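Local coordinates for protein catalase (Exiguobacterium oxidotolerans, PDB 2J2M) that probably uses its haem iron to break down hydrogen peroxide to water and oxygen, as haem catalases do, and assembles as a tetramer, at residues 443-446 against 447-451; 34-37 against 38-42. All blocks are in the same frame, centred on the assembly; numbering follows the deposited sequence.

Interaction 1. Residues 443-446 against 447-451; sequences LVND and LQQVR
L447 and Q448 donate their backbone N-H groups to the carbonyls of L443 and V444, the closing i to i+4 bonds of the helix before it gives way to a type I beta turn from L447 to V450. The two run 2.7 Å from L447 N to L443 O and 2.8 Å from Q448 N to V444 O. One residue further on the pattern changes: Q449 N reaches back only three residues, to D446 O at 3.2 Å, and comes from above the carbonyl plane, 61° out of it. The carbonyl of N445 is taken instead by a side chain. With CG of Q449 anti to its carbonyl carbon (chi1 -70°) and the chain extended beyond, the terminal amide folds back over the helix end, where Q449 NE2 donates to N445 O at 2.9 Å. That bond is nearly straight, 171° at the hydrogen, and lies in the plane of the Q449 amide, which helps to set the rotation of that group. On another side of the helix the extended chain of Q448 slants across V444, whose CG1 branch meets NE2 of Q448 at 3.5 Å. L443 and L447 lie one turn apart, CB of L443 against CD1 of L447 at 4.3 Å. The carboxylate of D446 turns to helix 160-169, its OD1 hydrogen-bonded to Y163 and W164. The end of helix 433-447 thus rests on helix 160-169 through L443, L447 and V450, while helix 453-466 packs against L443, L447 and V450, and helix 468-477 against L443 and V444.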
loop_
_atom_site.group_PDB
_atom_site.type_symbol
_atom_site.label_atom_id
_atom_site.label_comp_id
_atom_site.label_asym_id
_atom_site.label_seq_id
_atom_site.Cartn_x
_atom_site.Cartn_y
_atom_site.Cartn_z
ATOM N N LEU A 443 -0.348 -31.832 28.530
ATOM C CA LEU A 443 1.065 -31.476 28.736
ATOM C C LEU A 443 2.022 -32.578 28.296
ATOM O O LEU A 443 3.025 -32.321 27.617
ATOM C CB LEU A 443 1.351 -31.129 30.203
ATOM C CG LEU A 443 0.902 -29.753 30.675
ATOM C CD1 LEU A 443 1.136 -29.642 32.184
ATOM C CD2 LEU A 443 1.646 -28.654 29.914
ATOM N N VAL A 444 1.709 -33.798 28.692
ATOM C CA VAL A 444 2.540 -34.924 28.328
ATOM C C VAL A 444 2.571 -35.070 26.799
ATOM O O VAL A 444 3.656 -35.028 26.201
ATOM C CB VAL A 444 2.128 -36.234 29.113
ATOM C CG1 VAL A 444 2.788 -37.449 28.515
ATOM C CG2 VAL A 444 2.509 -36.094 30.593
ATOM N N ASN A 445 1.398 -35.199 26.179
ATOM C CA ASN A 445 1.280 -35.222 24.711
ATOM C C ASN A 445 2.052 -34.124 23.985
ATOM O O ASN A 445 2.572 -34.351 22.896
ATOM C CB ASN A 445 -0.182 -35.138 24.266
ATOM C CG ASN A 445 -0.320 -35.068 22.750
ATOM O OD1 ASN A 445 -0.630 -34.005 22.181
ATOM N ND2 ASN A 445 -0.056 -36.200 22.076
ATOM N N ASP A 446 2.095 -32.933 24.583
ATOM C CA ASP A 446 2.807 -31.807 24.004
ATOM C C ASP A 446 4.313 -31.877 24.269
ATOM O O ASP A 446 5.138 -31.574 23.376
ATOM C CB ASP A 446 2.238 -30.493 24.534
ATOM C CG ASP A 446 2.054 -29.464 23.437
ATOM O OD1 ASP A 446 2.826 -28.489 23.370
ATOM O OD2 ASP A 446 1.155 -29.657 22.607
ATOM N N LEU A 447 4.686 -32.278 25.488
ATOM C CA LEU A 447 6.115 -32.351 25.824
ATOM C C LEU A 447 6.820 -33.535 25.177
ATOM O O LEU A 447 8.031 -33.500 24.988
ATOM C CB LEU A 447 6.358 -32.267 27.337
ATOM C CG LEU A 447 6.013 -30.889 27.933
ATOM C CD1 LEU A 447 5.614 -30.982 29.430
ATOM C CD2 LEU A 447 7.135 -29.874 27.699
ATOM N N GLN A 448 6.059 -34.564 24.810
ATOM C CA GLN A 448 6.595 -35.714 24.058
ATOM C C GLN A 448 7.105 -35.289 22.686
ATOM O O GLN A 448 7.893 -36.018 22.072
ATOM C CB GLN A 448 5.548 -36.827 23.901
ATOM C CG GLN A 448 5.578 -37.852 25.030
ATOM C CD GLN A 448 4.319 -38.716 25.121
ATOM O OE1 GLN A 448 3.385 -38.597 24.302
ATOM N NE2 GLN A 448 4.284 -39.591 26.129
ATOM N N GLN A 449 6.656 -34.114 22.220
ATOM C CA GLN A 449 7.037 -33.576 20.912
ATOM C C GLN A 449 8.244 -32.630 20.946
ATOM O O GLN A 449 8.729 -32.218 19.888
ATOM C CB GLN A 449 5.846 -32.859 20.273
ATOM C CG GLN A 449 4.724 -33.765 19.823
ATOM C CD GLN A 449 3.480 -32.969 19.436
ATOM O OE1 GLN A 449 3.385 -32.399 18.327
ATOM N NE2 GLN A 449 2.517 -32.923 20.353
ATOM N N VAL A 450 8.704 -32.271 22.148
ATOM C CA VAL A 450 9.927 -31.479 22.331
ATOM C C VAL A 450 11.146 -32.397 22.104
ATOM O O VAL A 450 11.127 -33.556 22.521
ATOM C CB VAL A 450 9.984 -30.754 23.740
ATOM C CG1 VAL A 450 11.284 -29.949 23.913
ATOM C CG2 VAL A 450 8.781 -29.820 23.948
ATOM N N ARG A 451 12.184 -31.891 21.432
ATOM C CA ARG A 451 13.305 -32.735 20.971
ATOM C C ARG A 451 14.613 -32.354 21.668
ATOM O O ARG A 451 15.683 -32.860 21.333
ATOM C CB ARG A 451 13.461 -32.665 19.433
ATOM C CG ARG A 451 12.198 -33.109 18.650
ATOM C CD ARG A 451 12.350 -33.020 17.104
ATOM N NE ARG A 451 12.670 -31.666 16.625
ATOM C CZ ARG A 451 11.772 -30.702 16.406
ATOM N NH1 ARG A 451 10.479 -30.928 16.613
ATOM N NH2 ARG A 451 12.165 -29.508 15.964
#

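Interaction 2. Residues 34-37 against 38-42; sequences EDYQ and LIEKI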
loop_
_atom_site.group_PDB
_atom_site.type_symbol
_atom_site.label_atom_id
_atom_site.label_comp_id
_atom_site.label_asym_id
_atom_site.label_seq_id
_atom_site.Cartn_x
_atom_site.Cartn_y
_atom_site.Cartn_z
ATOM N N GLU A 34 -7.889 -3.445 -25.376
ATOM C CA GLU A 34 -8.992 -2.488 -25.254
ATOM C C GLU A 34 -10.251 -3.037 -24.571
ATOM O O GLU A 34 -11.219 -2.312 -24.419
ATOM C CB GLU A 34 -9.356 -1.867 -26.615
ATOM C CG GLU A 34 -10.034 -2.801 -27.588
ATOM C CD GLU A 34 -10.543 -2.056 -28.813
ATOM O OE1 GLU A 34 -11.784 -2.036 -29.013
ATOM O OE2 GLU A 34 -9.711 -1.471 -29.561
ATOM N N ASP A 35 -10.241 -4.298 -24.151
ATOM C CA ASP A 35 -11.377 -4.844 -23.396
ATOM C C ASP A 35 -11.445 -4.245 -21.992
ATOM O O ASP A 35 -11.061 -4.894 -21.028
ATOM C CB ASP A 35 -11.320 -6.365 -23.329
ATOM C CG ASP A 35 -12.665 -6.984 -22.951
ATOM O OD1 ASP A 35 -12.922 -8.147 -23.318
ATOM O OD2 ASP A 35 -13.485 -6.305 -22.300
ATOM N N TYR A 36 -11.923 -3.002 -21.886
ATOM C CA TYR A 36 -12.014 -2.321 -20.591
ATOM C C TYR A 36 -12.824 -3.159 -19.595
ATOM O O TYR A 36 -12.444 -3.291 -18.422
ATOM C CB TYR A 36 -12.610 -0.897 -20.704
ATOM C CG TYR A 36 -12.810 -0.276 -19.321
ATOM C CD1 TYR A 36 -11.758 0.405 -18.692
ATOM C CD2 TYR A 36 -14.029 -0.417 -18.623
ATOM C CE1 TYR A 36 -11.895 0.942 -17.405
ATOM C CE2 TYR A 36 -14.181 0.123 -17.321
ATOM C CZ TYR A 36 -13.095 0.792 -16.722
ATOM O OH TYR A 36 -13.183 1.322 -15.457
ATOM N N GLN A 37 -13.925 -3.739 -20.068
ATOM C CA GLN A 37 -14.825 -4.481 -19.190
ATOM C C GLN A 37 -14.129 -5.677 -18.520
ATOM O O GLN A 37 -14.268 -5.890 -17.311
ATOM C CB GLN A 37 -16.089 -4.909 -19.946
ATOM C CG GLN A 37 -16.888 -5.996 -19.256
ATOM C CD GLN A 37 -17.986 -6.545 -20.134
ATOM O OE1 GLN A 37 -18.659 -5.789 -20.825
ATOM N NE2 GLN A 37 -18.158 -7.870 -20.134
ATOM N N LEU A 38 -13.383 -6.442 -19.313
ATOM C CA LEU A 38 -12.602 -7.567 -18.795
ATOM C C LEU A 38 -11.520 -7.107 -17.802
ATOM O O LEU A 38 -11.433 -7.615 -16.679
ATOM C CB LEU A 38 -11.952 -8.339 -19.952
ATOM C CG LEU A 38 -10.924 -9.398 -19.518
ATOM C CD1 LEU A 38 -11.613 -10.689 -19.000
ATOM C CD2 LEU A 38 -9.969 -9.689 -20.642
ATOM N N ILE A 39 -10.698 -6.145 -18.225
ATOM C CA ILE A 39 -9.571 -5.698 -17.416
ATOM C C ILE A 39 -10.042 -5.069 -16.100
ATOM O O ILE A 39 -9.452 -5.321 -15.049
ATOM C CB ILE A 39 -8.644 -4.760 -18.216
ATOM C CG1 ILE A 39 -8.038 -5.541 -19.401
ATOM C CG2 ILE A 39 -7.553 -4.110 -17.300
ATOM C CD1 ILE A 39 -7.468 -4.668 -20.456
ATOM N N GLU A 40 -11.112 -4.276 -16.146
ATOM C CA GLU A 40 -11.687 -3.732 -14.914
ATOM C C GLU A 40 -12.110 -4.846 -13.975
ATOM O O GLU A 40 -11.868 -4.766 -12.782
ATOM C CB GLU A 40 -12.882 -2.823 -15.195
ATOM C CG GLU A 40 -13.458 -2.241 -13.905
ATOM C CD GLU A 40 -14.834 -1.650 -14.075
ATOM O OE1 GLU A 40 -15.828 -2.378 -13.935
ATOM O OE2 GLU A 40 -14.915 -0.441 -14.315
ATOM N N LYS A 41 -12.745 -5.869 -14.526
ATOM C CA LYS A 41 -13.254 -7.014 -13.764
ATOM C C LYS A 41 -12.109 -7.860 -13.191
ATOM O O LYS A 41 -12.092 -8.148 -11.987
ATOM C CB LYS A 41 -14.159 -7.866 -14.651
ATOM C CG LYS A 41 -15.062 -8.843 -13.941
ATOM C CD LYS A 41 -15.986 -9.593 -14.955
ATOM C CE LYS A 41 -16.678 -10.793 -14.297
ATOM N NZ LYS A 41 -17.539 -11.569 -15.268
ATOM N N ILE A 42 -11.164 -8.252 -14.049
ATOM C CA ILE A 42 -9.984 -8.999 -13.624
ATOM C C ILE A 42 -9.079 -8.180 -12.688
ATOM O O ILE A 42 -8.591 -8.713 -11.676
ATOM C CB ILE A 42 -9.141 -9.513 -14.830
ATOM C CG1 ILE A 42 -9.969 -10.446 -15.721
ATOM C CG2 ILE A 42 -7.802 -10.156 -14.341
ATOM C CD1 ILE A 42 -10.519 -11.698 -15.018
HETATM O O HOH W 1 -16.345 -4.602 -15.699
#
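Backbone bonds tie D35, Y36 and Q37 to the residues four further on: I39 N to D35 O, E40 N to Y36 O at 2.8 Å, and K41 N to Q37 O. The first turn also has a side-chain acceptor. D35, its CG anti to the backbone N (chi1 -162°), brings OD2 to 3.0 Å from L38 N, which approaches from above the carboxylate plane, 62° out of it. The same carboxylate lies against the leucine, CG of D35 being 3.4 Å from CB of L38; its OD1 is held by R23 N and by R412 of a second subunit. Among side chains, Y36 and E40 form a polar pair. Y36 OH donates to E40 OE2 at 2.7 Å, on the anti side of a carboxylate turned 78° from the ring, and Y36 OH is also bonded to Q12. An apolar touch backs this up, CB of E40 making a CH-pi contact over one ring face, 4.2 Å from the centroid of Y36. A phenylalanine in place of Y36 could keep that face contact but would probably leave E40 OE2 without its hydroxyl donor and Q12 without its partner. The other oxygen, E40 OE1, accepts a hydrogen bond from a water that also donates to Q37 O, and it is hydrogen-bonded to N11 N and to Q367 of a third subunit. K41 sends its NZ to D144 of the second subunit. D35 is the N-cap of helix 36-45, which lies in the N-terminal arm that threads between subunits of the catalase tetramer.

How the interactions relate
Both interactions are helix ends held by local bonds, and they illustrate the two directions of the problem: in interaction 2 a side-chain acceptor serves an N-H group at the start of helix 36-45, whereas in interaction 1 a side-chain donor serves a carbonyl at the finish of helix 433-447. Interaction 2 comes first along the chain, in the catalase region proper, and interaction 1 much later, in the catalase-related immune-responsive region. Their centres are 54 Å apart and their nearest atoms about 40 Å, with no helix or sheet in common. Residues 34-42 meet three other subunits, consistent with a part in assembly; residues 443-451 touch none and pack within their own chain.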